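SM80.1 Vicilin (Solanum melongena, PDB 5VF5) is a 7S vicilin of eggplant with two cupin modules, probably serving as a seed storage protein, and binds copper and sodium ions in the crystal. Local coordinates at residues K35-Q38 / R39-L43; L101-H104 / G105-I109; G254-L257 / P258-N261. One frame throughout, in Å; residues are numbered along the deposited sequence.

Contact 1 of 3, residues K35-Q38 / R39-L43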
loop_
_atom_site.group_PDB
_atom_site.type_symbol
_atom_site.label_atom_id
_atom_site.label_comp_id
_atom_site.label_asym_id
_atom_site.label_seq_id
_atom_site.Cartn_x
_atom_site.Cartn_y
_atom_site.Cartn_z
ATOM N N LYS A 35 4.867 -10.301 8.883
ATOM C CA LYS A 35 4.075 -11.189 8.057
ATOM C C LYS A 35 2.632 -11.204 8.517
ATOM O O LYS A 35 2.358 -11.152 9.726
ATOM C CB LYS A 35 4.596 -12.625 8.152
ATOM C CG LYS A 35 5.847 -12.851 7.357
ATOM C CD LYS A 35 6.270 -14.319 7.373
ATOM C CE LYS A 35 5.178 -15.261 6.844
ATOM N NZ LYS A 35 5.642 -16.670 6.715
ATOM N N PHE A 36 1.697 -11.286 7.593
ATOM C CA PHE A 36 0.287 -11.195 7.986
ATOM C C PHE A 36 -0.204 -12.345 8.859
ATOM O O PHE A 36 -1.171 -12.192 9.620
ATOM C CB PHE A 36 -0.562 -11.077 6.743
ATOM C CG PHE A 36 -0.427 -9.757 6.069
ATOM C CD1 PHE A 36 -0.916 -8.590 6.685
ATOM C CD2 PHE A 36 0.125 -9.640 4.825
ATOM C CE1 PHE A 36 -0.827 -7.389 6.041
ATOM C CE2 PHE A 36 0.239 -8.411 4.204
ATOM C CZ PHE A 36 -0.264 -7.292 4.812
ATOM N N THR A 37 0.475 -13.457 8.743
ATOM C CA THR A 37 0.206 -14.648 9.556
ATOM C C THR A 37 0.827 -14.614 10.944
ATOM O O THR A 37 0.633 -15.581 11.705
ATOM C CB THR A 37 0.699 -15.880 8.797
ATOM O OG1 THR A 37 2.037 -15.630 8.335
ATOM C CG2 THR A 37 -0.212 -16.157 7.578
ATOM N N GLN A 38 1.529 -13.528 11.293
ATOM C CA GLN A 38 2.145 -13.408 12.649
ATOM C C GLN A 38 1.207 -13.737 13.785
ATOM O O GLN A 38 1.611 -14.475 14.671
ATOM C CB GLN A 38 2.751 -12.011 12.883
ATOM C CG GLN A 38 3.426 -11.811 14.233
ATOM C CD GLN A 38 3.690 -10.339 14.537
ATOM O OE1 GLN A 38 2.785 -9.468 14.448
ATOM N NE2 GLN A 38 4.931 -10.050 14.893
ATOM N N ARG A 39 -0.007 -13.221 13.776
ATOM C CA ARG A 39 -0.971 -13.481 14.873
ATOM C C ARG A 39 -2.220 -14.235 14.481
ATOM O O ARG A 39 -3.009 -14.590 15.359
ATOM C CB ARG A 39 -1.441 -12.172 15.526
ATOM C CG ARG A 39 -0.377 -11.387 16.255
ATOM C CD ARG A 39 -0.983 -10.092 16.776
ATOM N NE ARG A 39 0.031 -9.216 17.339
ATOM C CZ ARG A 39 -0.202 -7.990 17.818
ATOM N NH1 ARG A 39 0.815 -7.284 18.288
ATOM N NH2 ARG A 39 -1.438 -7.471 17.828
ATOM N N SER A 40 -2.413 -14.516 13.198
ATOM C CA SER A 40 -3.611 -15.236 12.764
ATOM C C SER A 40 -3.431 -15.987 11.424
ATOM O O SER A 40 -3.009 -15.437 10.380
ATOM C CB SER A 40 -4.813 -14.300 12.612
ATOM O OG SER A 40 -5.967 -15.045 12.184
ATOM N N GLN A 41 -3.864 -17.234 11.435
ATOM C CA GLN A 41 -3.890 -18.043 10.240
ATOM C C GLN A 41 -4.998 -17.640 9.307
ATOM O O GLN A 41 -4.991 -18.119 8.182
ATOM C CB GLN A 41 -3.993 -19.520 10.617
ATOM C CG GLN A 41 -2.732 -20.031 11.320
ATOM C CD GLN A 41 -1.489 -19.922 10.449
ATOM O OE1 GLN A 41 -1.382 -20.604 9.441
ATOM N NE2 GLN A 41 -0.556 -19.043 10.821
ATOM N N LEU A 42 -5.903 -16.721 9.719
ATOM C CA LEU A 42 -6.965 -16.253 8.815
ATOM C C LEU A 42 -6.377 -15.520 7.629
ATOM O O LEU A 42 -7.045 -15.386 6.588
ATOM C CB LEU A 42 -7.931 -15.308 9.518
ATOM C CG LEU A 42 -8.799 -15.992 10.577
ATOM C CD1 LEU A 42 -9.455 -14.922 11.405
ATOM C CD2 LEU A 42 -9.859 -16.866 9.928
ATOM N N LEU A 43 -5.158 -14.999 7.786
ATOM C CA LEU A 43 -4.458 -14.279 6.723
ATOM C C LEU A 43 -3.463 -15.121 5.910
ATOM O O LEU A 43 -2.700 -14.562 5.108
ATOM C CB LEU A 43 -3.789 -13.056 7.335
ATOM C CG LEU A 43 -4.810 -12.087 7.945
ATOM C CD1 LEU A 43 -4.118 -10.850 8.456
ATOM C CD2 LEU A 43 -5.895 -11.641 6.973
HETATM O O HOH W 1 -1.283 -11.271 12.348
HETATM O O HOH W 2 -0.653 -17.596 12.799
#

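Contact 2 of 3, residues L101-H104 / G105-I109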
loop_
_atom_site.group_PDB
_atom_site.type_symbol
_atom_site.label_atom_id
_atom_site.label_comp_id
_atom_site.label_asym_id
_atom_site.label_seq_id
_atom_site.Cartn_x
_atom_site.Cartn_y
_atom_site.Cartn_z
ATOM N N LEU A 101 4.332 2.719 -9.286
ATOM C CA LEU A 101 5.473 2.185 -10.012
ATOM C C LEU A 101 5.656 0.737 -9.654
ATOM O O LEU A 101 5.817 0.416 -8.462
ATOM C CB LEU A 101 6.749 2.971 -9.683
ATOM C CG LEU A 101 7.993 2.564 -10.439
ATOM C CD1 LEU A 101 7.933 2.945 -11.895
ATOM C CD2 LEU A 101 9.212 3.190 -9.768
ATOM N N ARG A 102 5.611 -0.149 -10.644
ATOM C CA ARG A 102 5.999 -1.553 -10.441
ATOM C C ARG A 102 7.517 -1.645 -10.531
ATOM O O ARG A 102 8.122 -1.225 -11.509
ATOM C CB ARG A 102 5.332 -2.394 -11.510
ATOM C CG ARG A 102 5.701 -3.848 -11.533
ATOM C CD ARG A 102 4.886 -4.659 -10.557
ATOM N NE ARG A 102 5.251 -6.041 -10.798
ATOM C CZ ARG A 102 6.338 -6.632 -10.321
ATOM N NH1 ARG A 102 7.106 -6.025 -9.409
ATOM N NH2 ARG A 102 6.611 -7.862 -10.674
ATOM N N LEU A 103 8.125 -2.211 -9.480
ATOM C CA LEU A 103 9.568 -2.406 -9.425
ATOM C C LEU A 103 9.856 -3.914 -9.404
ATOM O O LEU A 103 9.488 -4.659 -8.439
ATOM C CB LEU A 103 10.099 -1.780 -8.129
ATOM C CG LEU A 103 11.597 -1.694 -8.002
ATOM C CD1 LEU A 103 12.198 -0.728 -9.020
ATOM C CD2 LEU A 103 11.932 -1.289 -6.557
ATOM N N HIS A 104 10.551 -4.376 -10.407
ATOM C CA HIS A 104 10.924 -5.769 -10.476
ATOM C C HIS A 104 11.842 -6.134 -9.309
ATOM O O HIS A 104 12.724 -5.374 -8.904
ATOM C CB HIS A 104 11.652 -6.071 -11.818
ATOM C CG HIS A 104 10.752 -6.090 -12.995
ATOM N ND1 HIS A 104 9.956 -7.170 -13.303
ATOM C CD2 HIS A 104 10.523 -5.158 -13.954
ATOM C CE1 HIS A 104 9.273 -6.904 -14.407
ATOM N NE2 HIS A 104 9.594 -5.687 -14.820
ATOM N N GLY A 105 11.649 -7.325 -8.796
ATOM C CA GLY A 105 12.530 -7.848 -7.777
ATOM C C GLY A 105 13.961 -7.830 -8.243
ATOM O O GLY A 105 14.243 -8.021 -9.426
ATOM N N GLY A 106 14.881 -7.527 -7.341
ATOM C CA GLY A 106 16.278 -7.478 -7.724
ATOM C C GLY A 106 16.776 -6.255 -8.426
ATOM O O GLY A 106 17.944 -6.173 -8.814
ATOM N N SER A 107 15.903 -5.253 -8.572
ATOM C CA SER A 107 16.332 -4.009 -9.157
ATOM C C SER A 107 17.065 -3.210 -8.074
ATOM O O SER A 107 16.534 -2.975 -6.986
ATOM C CB SER A 107 15.118 -3.220 -9.629
ATOM O OG SER A 107 14.474 -3.896 -10.679
ATOM N N THR A 108 18.282 -2.779 -8.387
ATOM C CA THR A 108 19.040 -1.876 -7.495
ATOM C C THR A 108 18.511 -0.471 -7.613
ATOM O O THR A 108 18.501 0.106 -8.733
ATOM C CB THR A 108 20.544 -1.925 -7.791
ATOM O OG1 THR A 108 21.025 -3.248 -7.565
ATOM C CG2 THR A 108 21.320 -0.960 -6.941
ATOM N N ILE A 109 18.007 0.056 -6.527
ATOM C CA ILE A 109 17.434 1.366 -6.513
ATOM C C ILE A 109 18.097 2.290 -5.496
ATOM O O ILE A 109 18.624 1.845 -4.468
ATOM C CB ILE A 109 15.926 1.352 -6.256
ATOM C CG1 ILE A 109 15.582 0.952 -4.843
ATOM C CG2 ILE A 109 15.193 0.492 -7.275
ATOM C CD1 ILE A 109 14.162 1.291 -4.456
HETATM O O HOH W 3 12.212 -2.585 -11.964
#

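Contact 3 of 3, residues G254-L257 / P258-N261. With ACT (acetate ion), chain C.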
loop_
_atom_site.group_PDB
_atom_site.type_symbol
_atom_site.label_atom_id
_atom_site.label_comp_id
_atom_site.label_asym_id
_atom_site.label_seq_id
_atom_site.Cartn_x
_atom_site.Cartn_y
_atom_site.Cartn_z
ATOM N N GLY A 254 -18.667 12.150 5.676
ATOM C CA GLY A 254 -19.184 11.142 4.780
ATOM C C GLY A 254 -18.957 9.738 5.251
ATOM O O GLY A 254 -18.278 9.490 6.260
ATOM N N MET A 255 -19.519 8.814 4.471
ATOM C CA MET A 255 -19.294 7.381 4.659
ATOM C C MET A 255 -19.320 6.721 3.309
ATOM O O MET A 255 -19.958 7.201 2.395
ATOM C CB MET A 255 -20.334 6.736 5.566
ATOM C CG MET A 255 -21.748 6.774 5.007
ATOM S SD MET A 255 -23.015 6.033 6.070
ATOM C CE MET A 255 -22.606 4.306 6.003
ATOM N N VAL A 256 -18.605 5.609 3.173
ATOM C CA VAL A 256 -18.792 4.724 2.032
ATOM C C VAL A 256 -19.896 3.756 2.395
ATOM O O VAL A 256 -19.914 3.191 3.511
ATOM C CB VAL A 256 -17.492 4.025 1.572
ATOM C CG1 VAL A 256 -16.876 3.104 2.614
ATOM C CG2 VAL A 256 -17.756 3.273 0.262
ATOM N N LEU A 257 -20.879 3.609 1.524
ATOM C CA LEU A 257 -21.959 2.669 1.782
ATOM C C LEU A 257 -21.390 1.238 1.921
ATOM O O LEU A 257 -20.383 0.908 1.279
ATOM C CB LEU A 257 -22.986 2.731 0.661
ATOM C CG LEU A 257 -23.826 4.017 0.693
ATOM C CD1 LEU A 257 -24.718 4.060 -0.523
ATOM C CD2 LEU A 257 -24.699 4.098 1.927
ATOM N N PRO A 258 -22.021 0.395 2.761
ATOM C CA PRO A 258 -21.515 -0.957 2.892
ATOM C C PRO A 258 -21.345 -1.644 1.535
ATOM O O PRO A 258 -22.212 -1.528 0.630
ATOM C CB PRO A 258 -22.551 -1.636 3.778
ATOM C CG PRO A 258 -23.171 -0.507 4.588
ATOM C CD PRO A 258 -23.217 0.628 3.591
ATOM N N TYR A 259 -20.220 -2.339 1.383
ATOM C CA TYR A 259 -19.955 -3.057 0.147
ATOM C C TYR A 259 -19.065 -4.245 0.451
ATOM O O TYR A 259 -18.569 -4.421 1.579
ATOM C CB TYR A 259 -19.232 -2.135 -0.851
ATOM C CG TYR A 259 -17.795 -1.823 -0.446
ATOM C CD1 TYR A 259 -17.505 -0.758 0.418
ATOM C CD2 TYR A 259 -16.741 -2.605 -0.878
ATOM C CE1 TYR A 259 -16.192 -0.479 0.812
ATOM C CE2 TYR A 259 -15.427 -2.338 -0.474
ATOM C CZ TYR A 259 -15.162 -1.287 0.378
ATOM O OH TYR A 259 -13.863 -0.978 0.743
ATOM N N TYR A 260 -18.862 -5.096 -0.534
ATOM C CA TYR A 260 -17.815 -6.115 -0.446
ATOM C C TYR A 260 -17.099 -6.266 -1.778
ATOM O O TYR A 260 -17.642 -5.921 -2.849
ATOM C CB TYR A 260 -18.353 -7.487 0.068
ATOM C CG TYR A 260 -19.300 -8.195 -0.888
ATOM C CD1 TYR A 260 -20.680 -7.975 -0.877
ATOM C CD2 TYR A 260 -18.818 -9.078 -1.829
ATOM C CE1 TYR A 260 -21.524 -8.632 -1.760
ATOM C CE2 TYR A 260 -19.672 -9.749 -2.697
ATOM C CZ TYR A 260 -21.029 -9.502 -2.667
ATOM O OH TYR A 260 -21.909 -10.122 -3.521
ATOM N N ASN A 261 -15.873 -6.767 -1.718
ATOM C CA ASN A 261 -15.102 -7.145 -2.907
ATOM C C ASN A 261 -15.350 -8.610 -3.213
ATOM O O ASN A 261 -15.290 -9.461 -2.344
ATOM C CB ASN A 261 -13.631 -6.908 -2.645
ATOM C CG ASN A 261 -13.293 -5.450 -2.627
ATOM O OD1 ASN A 261 -13.474 -4.772 -3.650
ATOM N ND2 ASN A 261 -12.816 -4.947 -1.484
HETATM C C ACT C . -11.189 -1.358 -1.414
HETATM O O ACT C . -10.789 -1.491 -2.611
HETATM O OXT ACT C . -12.102 -2.089 -0.968
HETATM C CH3 ACT C . -10.629 -0.312 -0.481
#

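Contact 1 of 3, residues K35-Q38 / R39-L43
F36 meets L43 across the turn through the roots of the two side chains, CB of F36 lying 3.8 Å from CB of L43. The L43 methyl CD1 passes alongside the F36 backbone, 3.4 Å from F36 O, while the phenyl ring itself turns from the loop, to an edge-to-face contact with F14 and onto V320. The same carbonyl oxygen accepts a hydrogen bond from a water, which accepts one from R39 N, so a solvent molecule closes the backbone where no direct bond is made. T37 follows, its CA-H directed at S40 O at 3.4 Å, with a nearly straight angle of 160° at the hydrogen. Its methyl CG2, anti to the carbonyl carbon, comes within 3.8 Å of L43 C. Residues 35 to 38 form a beta turn closed by Q38 N on K35 O, and an ST turn comes next, in which S40 OG accepts from L42 N (3.0 Å, 160°). These turns belong to the loop joining strands 28-32 and 49-56, and through F36 and L43 on V320 they pack against strand 318-321 in the second cupin region. A second water donates to T37 O and accepts from Q41 NE2, whose side chain bends at chi2 (-61°) to bring the amide back over the turn. Q38 and R39 end the exchange side by side, both extended and pointing the same way, with amide and guanidinium planes nearly parallel. The polar end of Q38 is engaged elsewhere, OE1 accepting from R18 NH2, and R18 also lies close to the like-charged R39.

Contact 2 of 3, residues L101-H104 / G105-I109
H104 O is gripped twice by S107, whose backbone N approaches it at 3.2 Å and whose hydroxyl OG donates to it at 2.9 Å. Both donors come from the same face of the carbonyl, well out of its plane, the hydroxyl tilted by 35°. S107 OG is held beside its own backbone N, anti to the carbonyl carbon (chi1 -66°), which turns the hydroxyl back over the bend. A water adds to this, donating to S107 OG and accepting from H104 N at 2.9 Å. The backbone bond closes a type II beta turn from H104 to S107, with G106 in the position whose positive phi suits glycine. The turn carries the chain from strand 100-103, at the margin of one sheet of the N-terminal cupin fold, to strand 108-113 in the facing sheet. Between the two strands, L103 spreads both methyls against I109 CG2, CD1 at 3.7 Å, while CD1 also lies 3.9 Å from S107 CB. F73 packs on both L103 and I109, I84 on L103 and I82 on I109. The H104 imidazole heads outward from the turn, NE2 bonding to R206 O, and G105 N is held by E70 OE1.

Contact 3 of 3, residues G254-L257 / P258-N261
The carbonyl oxygen of L257 lies in the plane of the Y259 ring, at its edge, only 3.4 Å from CD1. The slightly positive C-H rim of the ring probably suits this oxygen, although the angle between L257 O and Y259 N is too poor for a backbone bond. Y259 CG stands between its backbone N and carbonyl carbon (chi1 70°), a rotation that swings the ring back along the strand to the preceding residues. There V256 crosses it obliquely, CG2 resting 4.0 Å from CD1 of the ring and CG1 reaching toward CE1. P258, next in the chain after L257, packs its CD 3.6 Å from L257 CB, and the M255 methyl CE approaches the same proline carbon loosely. All these residues belong to strand 254-261 of the second cupin region, which bends here: the halves on either side of the L257-P258 link run 48° apart. The first half pairs with strands 327-331 and 392-394, whereas the second turns to strand 351-353. Beyond the bend, the far end of Y259 and the side chain of N261 converge on an acetate ion, probably from the crystallisation liquor. Its OXT accepts from Y259 OH at 2.7 Å and from N261 ND2 at 3.0 Å, the latter almost straight at 170°. N261 ND2 also lies in the plane of the phenol ring, at its edge, and the amide oxygen, OD1, is held by K351 NZ and N349 ND2. K351 NZ and R266 NH1, the latter from a strand of another sheet, also hydrogen-bond to the acetate.

Contacts 1, 2 and 3 follow one another along the chain and do not touch, the nearest atoms of any two being at least about 13 Å apart. Contact 2 lies in the first cupin region, where strands 100-103 and 108-113 belong to two different sheets, and contact 3 lies in the second, on strand 254-261. Their centres are 34 Å apart, on opposite sides of the chain's centre, as expected for two cupin modules set side by side. Contact 1, in the loop between strands 28-32 and 49-56, stands 26 Å from contact 2 and 25 Å from contact 3, centre to centre. By packing on strand 318-321 it ties this early loop to the sheet of the later module, near the copper site.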